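Local coordinates for alcohol dehydrogenase superfamily protein (Novosphingobium aromaticivorans, PDB 3GAZ) that probably catalyses NADP(H)-dependent oxidation or reduction, as a member of the medium-chain dehydrogenase/reductase superfamily, at residues S234-F239 / S257-T262; S129-V134 / L297-D302; A113-S118 / A279-M284. All coordinates share one frame; numbering follows the deposited sequence.

Contact 1. Residues S234-F239 / S257-T262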
loop_
_atom_site.group_PDB
_atom_site.type_symbol
_atom_site.label_atom_id
_atom_site.label_comp_id
_atom_site.label_asym_id
_atom_site.label_seq_id
_atom_site.Cartn_x
_atom_site.Cartn_y
_atom_site.Cartn_z
ATOM N N SER A 234 23.996 25.647 -9.947
ATOM C CA SER A 234 24.911 26.773 -10.064
ATOM C C SER A 234 26.234 26.550 -9.319
ATOM O O SER A 234 27.290 26.998 -9.769
ATOM C CB SER A 234 24.221 28.040 -9.546
ATOM O OG SER A 234 25.068 29.167 -9.662
ATOM N N ALA A 235 26.176 25.837 -8.199
ATOM C CA ALA A 235 27.362 25.573 -7.383
ATOM C C ALA A 235 28.210 24.367 -7.791
ATOM O O ALA A 235 29.362 24.252 -7.373
ATOM C CB ALA A 235 26.943 25.421 -5.922
ATOM N N VAL A 236 27.649 23.468 -8.597
ATOM C CA VAL A 236 28.376 22.266 -9.006
ATOM C C VAL A 236 29.536 22.550 -9.967
ATOM O O VAL A 236 29.457 23.439 -10.814
ATOM C CB VAL A 236 27.403 21.221 -9.639
ATOM C CG1 VAL A 236 26.933 21.690 -11.012
ATOM C CG2 VAL A 236 28.073 19.856 -9.719
ATOM N N LYS A 237 30.615 21.786 -9.810
ATOM C CA LYS A 237 31.813 21.912 -10.638
ATOM C C LYS A 237 31.552 21.282 -12.004
ATOM O O LYS A 237 30.647 20.467 -12.141
ATOM C CB LYS A 237 32.987 21.200 -9.949
ATOM C CG LYS A 237 34.293 21.172 -10.733
ATOM C CD LYS A 237 35.375 20.386 -9.985
ATOM C CE LYS A 237 35.742 21.049 -8.658
ATOM N NZ LYS A 237 36.719 20.252 -7.853
ATOM N N ARG A 238 32.332 21.671 -13.010
ATOM C CA ARG A 238 32.180 21.108 -14.350
ATOM C C ARG A 238 32.409 19.607 -14.248
ATOM O O ARG A 238 33.347 19.167 -13.587
ATOM C CB ARG A 238 33.199 21.731 -15.317
ATOM C CG ARG A 238 33.282 21.049 -16.683
ATOM C CD ARG A 238 34.168 21.861 -17.616
ATOM N NE ARG A 238 33.651 23.222 -17.728
ATOM C CZ ARG A 238 32.502 23.530 -18.322
ATOM N NH1 ARG A 238 31.762 22.576 -18.873
ATOM N NH2 ARG A 238 32.075 24.786 -18.332
ATOM N N PHE A 239 31.549 18.832 -14.904
ATOM C CA PHE A 239 31.618 17.370 -14.872
ATOM C C PHE A 239 31.172 16.860 -13.497
ATOM O O PHE A 239 31.225 15.658 -13.223
ATOM C CB PHE A 239 33.043 16.862 -15.149
ATOM C CG PHE A 239 33.640 17.359 -16.440
ATOM C CD1 PHE A 239 32.907 17.335 -17.624
ATOM C CD2 PHE A 239 34.949 17.832 -16.471
ATOM C CE1 PHE A 239 33.469 17.773 -18.820
ATOM C CE2 PHE A 239 35.522 18.271 -17.662
ATOM C CZ PHE A 239 34.780 18.243 -18.839
ATOM N N SER A 257 24.206 21.366 -19.018
ATOM C CA SER A 257 24.840 21.201 -20.318
ATOM C C SER A 257 26.090 22.071 -20.361
ATOM O O SER A 257 27.163 21.608 -20.738
ATOM C CB SER A 257 23.890 21.613 -21.447
ATOM O OG SER A 257 22.826 20.692 -21.573
ATOM N N PHE A 258 25.940 23.337 -19.974
ATOM C CA PHE A 258 27.064 24.270 -19.956
ATOM C C PHE A 258 28.214 23.700 -19.145
ATOM O O PHE A 258 29.379 23.837 -19.520
ATOM C CB PHE A 258 26.655 25.608 -19.332
ATOM C CG PHE A 258 25.940 26.529 -20.274
ATOM C CD1 PHE A 258 26.551 26.949 -21.452
ATOM C CD2 PHE A 258 24.667 27.002 -19.971
ATOM C CE1 PHE A 258 25.905 27.832 -22.314
ATOM C CE2 PHE A 258 24.013 27.885 -20.826
ATOM C CZ PHE A 258 24.634 28.301 -21.999
ATOM N N LYS A 259 27.884 23.065 -18.024
ATOM C CA LYS A 259 28.919 22.493 -17.173
ATOM C C LYS A 259 29.149 21.015 -17.429
ATOM O O LYS A 259 29.923 20.383 -16.710
ATOM C CB LYS A 259 28.573 22.693 -15.700
ATOM C CG LYS A 259 28.527 24.142 -15.244
ATOM C CD LYS A 259 28.149 24.179 -13.773
ATOM C CE LYS A 259 28.155 25.568 -13.200
ATOM N NZ LYS A 259 27.716 25.522 -11.776
ATOM N N GLN A 260 28.478 20.463 -18.439
ATOM C CA GLN A 260 28.637 19.046 -18.773
ATOM C C GLN A 260 28.546 18.242 -17.483
ATOM O O GLN A 260 29.304 17.301 -17.266
ATOM C CB GLN A 260 29.999 18.824 -19.432
ATOM C CG GLN A 260 30.180 19.591 -20.739
ATOM C CD GLN A 260 31.636 19.737 -21.135
ATOM O OE1 GLN A 260 32.391 20.482 -20.504
ATOM N NE2 GLN A 260 32.041 19.020 -22.182
ATOM N N ALA A 261 27.597 18.625 -16.639
ATOM C CA ALA A 261 27.410 18.003 -15.338
ATOM C C ALA A 261 26.308 16.952 -15.308
ATOM O O ALA A 261 25.603 16.738 -16.295
ATOM C CB ALA A 261 27.133 19.082 -14.297
ATOM N N THR A 262 26.153 16.320 -14.149
ATOM C CA THR A 262 25.166 15.266 -13.976
ATOM C C THR A 262 24.242 15.480 -12.772
ATOM O O THR A 262 24.642 16.072 -11.769
ATOM C CB THR A 262 25.889 13.905 -13.838
ATOM O OG1 THR A 262 26.717 13.685 -14.990
ATOM C CG2 THR A 262 24.891 12.776 -13.723
HETATM O O HOH W 1 29.128 14.834 -15.531
#
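Lys-259 and Arg-238 face across two successive helix-to-strand turns at the edge of the Rossmann-type domain, each giving its charged end to backbone oxygens of the other turn. The ammonium of Lys-259 lies at the C-terminal end of helix 227-235. Its NZ donates to Val-236 O at 2.9 Å, in the carbonyl plane on a lone pair, and to Ser-234 O, where it stands well above the carbonyl plane. Phe-233 O, one residue earlier, accepts from the same NZ, so the positive end meets the carbonyls that finish a helix. An extended chain beyond CG gives the lysine its reach, and its CD passes 3.9 Å from Val-236 CG1. Arg-238 works in the reverse direction: NH1 and NH2 both grip Phe-258 O, at 2.8 Å from NH1, with the oxygen in the guanidinium plane. NH1 also makes a weak bond to Gln-260 OE1, at 123° far from straight. A backbone bond joins the two turns directly: Phe-239 N donates to Lys-259 O at 2.9 Å.

Behind these contacts stands the Schellman motif ending helix 254-258, in which Gln-260 takes a positive phi and its N returns to Ser-257 O. This turn leads the chain toward strand 262-265, which borders strand 240-244 in the parallel sheet. A water bridges the two segments, donating to Gln-260 O and weakly to Phe-239 O and hydrogen-bonding with Thr-262 OG1. On the outside, the Phe-239 ring lies beside the Gln-260 side chain, its CE1 3.4 Å from OE1, while Arg-238 CG sits 3.5 Å above the ring centre.

Contact 2. Residues S129-V134 / L297-D302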
loop_
_atom_site.group_PDB
_atom_site.type_symbol
_atom_site.label_atom_id
_atom_site.label_comp_id
_atom_site.label_asym_id
_atom_site.label_seq_id
_atom_site.Cartn_x
_atom_site.Cartn_y
_atom_site.Cartn_z
ATOM N N SER A 129 15.492 6.232 16.767
ATOM C CA SER A 129 14.233 6.319 16.027
ATOM C C SER A 129 14.163 7.408 14.947
ATOM O O SER A 129 13.394 7.281 13.995
ATOM C CB SER A 129 13.064 6.505 16.998
ATOM O OG SER A 129 13.036 7.821 17.528
ATOM N N VAL A 130 14.953 8.468 15.080
ATOM C CA VAL A 130 14.913 9.554 14.094
ATOM C C VAL A 130 15.973 9.432 13.008
ATOM O O VAL A 130 16.107 10.314 12.164
ATOM C CB VAL A 130 15.090 10.934 14.765
ATOM C CG1 VAL A 130 13.958 11.187 15.733
ATOM C CG2 VAL A 130 16.444 11.001 15.485
ATOM N N LEU A 131 16.706 8.325 13.011
ATOM C CA LEU A 131 17.787 8.119 12.049
ATOM C C LEU A 131 17.476 7.412 10.713
ATOM O O LEU A 131 17.896 7.872 9.653
ATOM C CB LEU A 131 18.921 7.371 12.763
ATOM C CG LEU A 131 20.388 7.590 12.389
ATOM C CD1 LEU A 131 20.728 9.075 12.357
ATOM C CD2 LEU A 131 21.258 6.870 13.426
ATOM N N PRO A 132 16.729 6.295 10.745
ATOM C CA PRO A 132 16.396 5.534 9.528
ATOM C C PRO A 132 16.129 6.261 8.201
ATOM O O PRO A 132 16.977 6.249 7.313
ATOM C CB PRO A 132 15.216 4.676 9.975
ATOM C CG PRO A 132 15.575 4.369 11.403
ATOM C CD PRO A 132 16.014 5.745 11.912
ATOM N N LEU A 133 14.968 6.889 8.054
ATOM C CA LEU A 133 14.642 7.567 6.795
ATOM C C LEU A 133 15.674 8.567 6.299
ATOM O O LEU A 133 16.143 8.461 5.162
ATOM C CB LEU A 133 13.284 8.273 6.877
ATOM C CG LEU A 133 12.925 9.096 5.625
ATOM C CD1 LEU A 133 12.904 8.193 4.388
ATOM C CD2 LEU A 133 11.571 9.766 5.819
ATOM N N VAL A 134 16.029 9.539 7.132
ATOM C CA VAL A 134 16.991 10.538 6.698
ATOM C C VAL A 134 18.368 9.962 6.396
ATOM O O VAL A 134 19.028 10.424 5.472
ATOM C CB VAL A 134 17.112 11.721 7.712
ATOM C CG1 VAL A 134 15.756 12.407 7.862
ATOM C CG2 VAL A 134 17.636 11.237 9.053
ATOM N N LEU A 297 28.873 9.536 13.740
ATOM C CA LEU A 297 27.473 9.797 13.427
ATOM C C LEU A 297 26.634 9.993 14.677
ATOM O O LEU A 297 26.597 9.131 15.557
ATOM C CB LEU A 297 26.880 8.649 12.605
ATOM C CG LEU A 297 25.371 8.728 12.344
ATOM C CD1 LEU A 297 25.036 9.982 11.537
ATOM C CD2 LEU A 297 24.926 7.485 11.600
ATOM N N ALA A 298 25.953 11.129 14.738
ATOM C CA ALA A 298 25.087 11.461 15.860
ATOM C C ALA A 298 23.851 12.162 15.315
ATOM O O ALA A 298 23.946 13.217 14.686
ATOM C CB ALA A 298 25.814 12.374 16.834
ATOM N N PRO A 299 22.666 11.579 15.537
ATOM C CA PRO A 299 21.448 12.215 15.034
ATOM C C PRO A 299 21.166 13.504 15.801
ATOM O O PRO A 299 21.489 13.611 16.985
ATOM C CB PRO A 299 20.385 11.155 15.293
ATOM C CG PRO A 299 20.857 10.549 16.584
ATOM C CD PRO A 299 22.347 10.376 16.324
ATOM N N ARG A 300 20.589 14.488 15.119
ATOM C CA ARG A 300 20.242 15.739 15.772
ATOM C C ARG A 300 18.835 15.512 16.308
ATOM O O ARG A 300 17.876 15.408 15.542
ATOM C CB ARG A 300 20.254 16.905 14.777
ATOM C CG ARG A 300 20.294 18.264 15.461
ATOM C CD ARG A 300 20.213 19.417 14.474
ATOM N NE ARG A 300 20.449 20.694 15.138
ATOM C CZ ARG A 300 20.261 21.881 14.571
ATOM N NH1 ARG A 300 19.822 21.959 13.318
ATOM N NH2 ARG A 300 20.522 22.992 15.253
ATOM N N LEU A 301 18.720 15.427 17.627
ATOM C CA LEU A 301 17.444 15.164 18.273
ATOM C C LEU A 301 16.937 16.331 19.115
ATOM O O LEU A 301 17.613 16.768 20.046
ATOM C CB LEU A 301 17.586 13.916 19.150
ATOM C CG LEU A 301 16.413 13.454 20.015
ATOM C CD1 LEU A 301 15.242 13.057 19.128
ATOM C CD2 LEU A 301 16.854 12.277 20.862
ATOM N N ASP A 302 15.751 16.836 18.780
ATOM C CA ASP A 302 15.159 17.937 19.540
ATOM C C ASP A 302 14.897 17.362 20.941
ATOM O O ASP A 302 14.317 16.282 21.074
ATOM C CB ASP A 302 13.857 18.393 18.871
ATOM C CG ASP A 302 13.242 19.611 19.539
ATOM O OD1 ASP A 302 12.846 19.511 20.720
ATOM O OD2 ASP A 302 13.151 20.670 18.879
#
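Pro-299 presses its CB between the side chains of Val-130 and Leu-131, and all the direct contacts of this pair of segments are apolar. Leu-131 CD1 makes the closest of them, 3.6 Å from Pro-299 CB, while Val-130 CG2 meets the same carbon at 3.9 Å; both side chains cross the proline at about a right angle. Two further contacts extend this centre along the loop. Leu-131 and Leu-297 reach toward each other tip to tip, CD2 to CD2, at 4.1 Å. At the other end Val-130 CG1 touches Leu-301 CD1, also at 4.1 Å. The valine can serve two partners because its methyls diverge: CG1 stands anti to its carbonyl carbon (chi1 -62°) and goes to the leucine, leaving CG2 for the proline.

Leu-297, Pro-299 and Leu-301 alternate with Ala-298 and Arg-300, which do not touch segment 129-134. Ala-298 N donates to Gln-169 OE1 on helix 162-173, Arg-300 forms a salt bridge with Asp-186, and Asp-302 pairs with Arg-304. The first two tie the loop to the nucleotide-binding fold, while backbone bonds of Arg-300 and Asp-302 to Lys-330 hold it beside the chain leading into strand 332-334.

Segment 129-134 leads into helix 132-145, and segment 297-302 carries the chain from helix 278-293 toward strand 306-307, which pairs with strand 332-334; the contact thus fits the junction of the two domains expected in this superfamily. With no hydrogen bond between the segments, their mutual fit depends on buried hydrocarbon shape rather than on directional bonds.

Contact 3. Residues A113-S118 / A279-M284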
loop_
_atom_site.group_PDB
_atom_site.type_symbol
_atom_site.label_atom_id
_atom_site.label_comp_id
_atom_site.label_asym_id
_atom_site.label_seq_id
_atom_site.Cartn_x
_atom_site.Cartn_y
_atom_site.Cartn_z
ATOM N N ALA A 113 12.073 -8.694 8.572
ATOM C CA ALA A 113 13.407 -8.658 9.165
ATOM C C ALA A 113 14.447 -7.897 8.346
ATOM O O ALA A 113 15.336 -7.258 8.905
ATOM C CB ALA A 113 13.896 -10.085 9.429
ATOM N N ARG A 114 14.328 -7.960 7.026
ATOM C CA ARG A 114 15.274 -7.290 6.135
ATOM C C ARG A 114 15.330 -5.772 6.291
ATOM O O ARG A 114 16.337 -5.145 5.951
ATOM C CB ARG A 114 14.947 -7.640 4.687
ATOM C CG ARG A 114 15.176 -9.107 4.344
ATOM C CD ARG A 114 14.701 -9.415 2.938
ATOM N NE ARG A 114 13.244 -9.422 2.849
ATOM C CZ ARG A 114 12.566 -9.658 1.730
ATOM N NH1 ARG A 114 13.212 -9.901 0.597
ATOM N NH2 ARG A 114 11.239 -9.663 1.749
ATOM N N LEU A 115 14.251 -5.188 6.800
ATOM C CA LEU A 115 14.173 -3.745 6.994
ATOM C C LEU A 115 14.823 -3.291 8.300
ATOM O O LEU A 115 15.059 -2.096 8.504
ATOM C CB LEU A 115 12.709 -3.298 6.998
ATOM C CG LEU A 115 11.901 -3.463 5.708
ATOM C CD1 LEU A 115 10.443 -3.080 5.961
ATOM C CD2 LEU A 115 12.502 -2.599 4.614
ATOM N N LEU A 116 15.113 -4.245 9.176
ATOM C CA LEU A 116 15.697 -3.944 10.477
ATOM C C LEU A 116 17.195 -4.156 10.620
ATOM O O LEU A 116 17.812 -4.917 9.877
ATOM C CB LEU A 116 14.990 -4.767 11.554
ATOM C CG LEU A 116 13.515 -4.445 11.791
ATOM C CD1 LEU A 116 12.903 -5.505 12.683
ATOM C CD2 LEU A 116 13.387 -3.058 12.410
ATOM N N ALA A 117 17.759 -3.469 11.607
ATOM C CA ALA A 117 19.173 -3.561 11.939
ATOM C C ALA A 117 19.265 -3.342 13.444
ATOM O O ALA A 117 18.461 -2.599 14.020
ATOM C CB ALA A 117 19.967 -2.491 11.202
ATOM N N SER A 118 20.234 -3.989 14.083
ATOM C CA SER A 118 20.401 -3.836 15.519
ATOM C C SER A 118 20.566 -2.359 15.839
ATOM O O SER A 118 21.212 -1.620 15.092
ATOM C CB SER A 118 21.632 -4.612 16.002
ATOM O OG SER A 118 21.453 -6.006 15.821
ATOM N N ALA A 279 16.337 -5.707 1.370
ATOM C CA ALA A 279 17.564 -6.039 2.089
ATOM C C ALA A 279 18.547 -4.873 2.160
ATOM O O ALA A 279 19.302 -4.746 3.126
ATOM C CB ALA A 279 18.233 -7.244 1.440
ATOM N N HIS A 280 18.542 -4.027 1.135
ATOM C CA HIS A 280 19.445 -2.880 1.089
ATOM C C HIS A 280 19.191 -1.931 2.265
ATOM O O HIS A 280 20.104 -1.246 2.728
ATOM C CB HIS A 280 19.267 -2.137 -0.240
ATOM C CG HIS A 280 20.276 -1.056 -0.478
ATOM N ND1 HIS A 280 21.631 -1.257 -0.326
ATOM C CD2 HIS A 280 20.129 0.225 -0.892
ATOM C CE1 HIS A 280 22.275 -0.145 -0.636
ATOM N NE2 HIS A 280 21.387 0.769 -0.983
ATOM N N PHE A 281 17.951 -1.889 2.748
ATOM C CA PHE A 281 17.608 -1.012 3.865
ATOM C C PHE A 281 18.352 -1.393 5.137
ATOM O O PHE A 281 19.034 -0.557 5.730
ATOM C CB PHE A 281 16.098 -1.028 4.111
ATOM C CG PHE A 281 15.353 0.034 3.351
ATOM C CD1 PHE A 281 15.870 0.557 2.168
ATOM C CD2 PHE A 281 14.140 0.522 3.824
ATOM C CE1 PHE A 281 15.188 1.553 1.467
ATOM C CE2 PHE A 281 13.452 1.513 3.135
ATOM C CZ PHE A 281 13.980 2.032 1.951
ATOM N N GLY A 282 18.217 -2.647 5.555
ATOM C CA GLY A 282 18.909 -3.097 6.751
ATOM C C GLY A 282 20.411 -2.945 6.588
ATOM O O GLY A 282 21.132 -2.654 7.544
ATOM N N GLU A 283 20.891 -3.143 5.367
ATOM C CA GLU A 283 22.314 -3.015 5.094
ATOM C C GLU A 283 22.782 -1.582 5.328
ATOM O O GLU A 283 23.814 -1.360 5.958
ATOM C CB GLU A 283 22.619 -3.437 3.654
ATOM C CG GLU A 283 22.456 -4.929 3.390
ATOM C CD GLU A 283 23.327 -5.784 4.294
ATOM O OE1 GLU A 283 22.897 -6.094 5.425
ATOM O OE2 GLU A 283 24.450 -6.138 3.877
HETATM N N MSE A 284 22.025 -0.612 4.823
HETATM C CA MSE A 284 22.389 0.790 5.007
HETATM C C MSE A 284 22.354 1.159 6.495
HETATM O O MSE A 284 23.202 1.910 6.966
HETATM C CB MSE A 284 21.452 1.719 4.211
HETATM C CG MSE A 284 21.728 1.782 2.693
HETATM SE SE MSE A 284 20.726 3.010 1.771
HETATM C CE MSE A 284 19.127 2.130 1.718
HETATM O O HOH W 2 18.859 -6.360 5.244
#
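Arg-114 and Ala-279, and likewise Leu-115 and Gly-282, bring their CA atoms within 4.8 Å, so a short 3-10 turn lies directly against helix 278-293. Gly-282 is what permits so close an approach: it has no side chain, and its CA comes 3.8 Å from Leu-116 O, in a place hemmed in by Arg-114 O and Leu-116 O. Its N makes a weak hydrogen bond to Arg-114 O, 3.2 Å long and bent at 127°. A water also lies between the backbones, 2.9 Å from Arg-114 O and 2.7 Å from Ala-279 O.

Side chains flank this backbone contact. Leu-115 and Phe-281 run side by side, pointing the same way, with CD2 of the leucine 3.6 Å from CD2 of the ring. The chi1 of Leu-115, -65°, sets its CG anti to its carbonyl carbon; the CB points away from the helix, but CD2 comes back to it. Leu-272 of helix 270-274 touches both residues. Further along, Ala-117 CB rests 3.8 Å from Gly-282 O. Arg-114 packs its CB on Ala-279 CA, while its guanidinium pairs with Asp-112 and the side chain touches Asp-323 of the second subunit.

Strand 116-118 belongs to the sheet of the GroES-like catalytic domain, and helix 278-293 lies against the turn before it through Gly-282, a close helix-to-backbone packing within the two-domain fold of this superfamily.

How the contacts relate
The three contacts lie in different parts of one two-domain fold. Contacts 2 and 3 are neighbours, their centres 16 Å apart and nearest atoms about 7 Å, without touching. Their segments alternate along the chain, and helix 132-145, which begins in contact 2, also packs on Phe-281 of contact 3. Contact 1 is remote: its centre lies 31 Å from that of contact 2 and 34 Å from that of contact 3, out at the surface and rich in polar bonds, where the other two are buried and mainly apolar or backbone-made. A bound calcium ion sits about 8 Å from the side chain of Val-130 in contact 2.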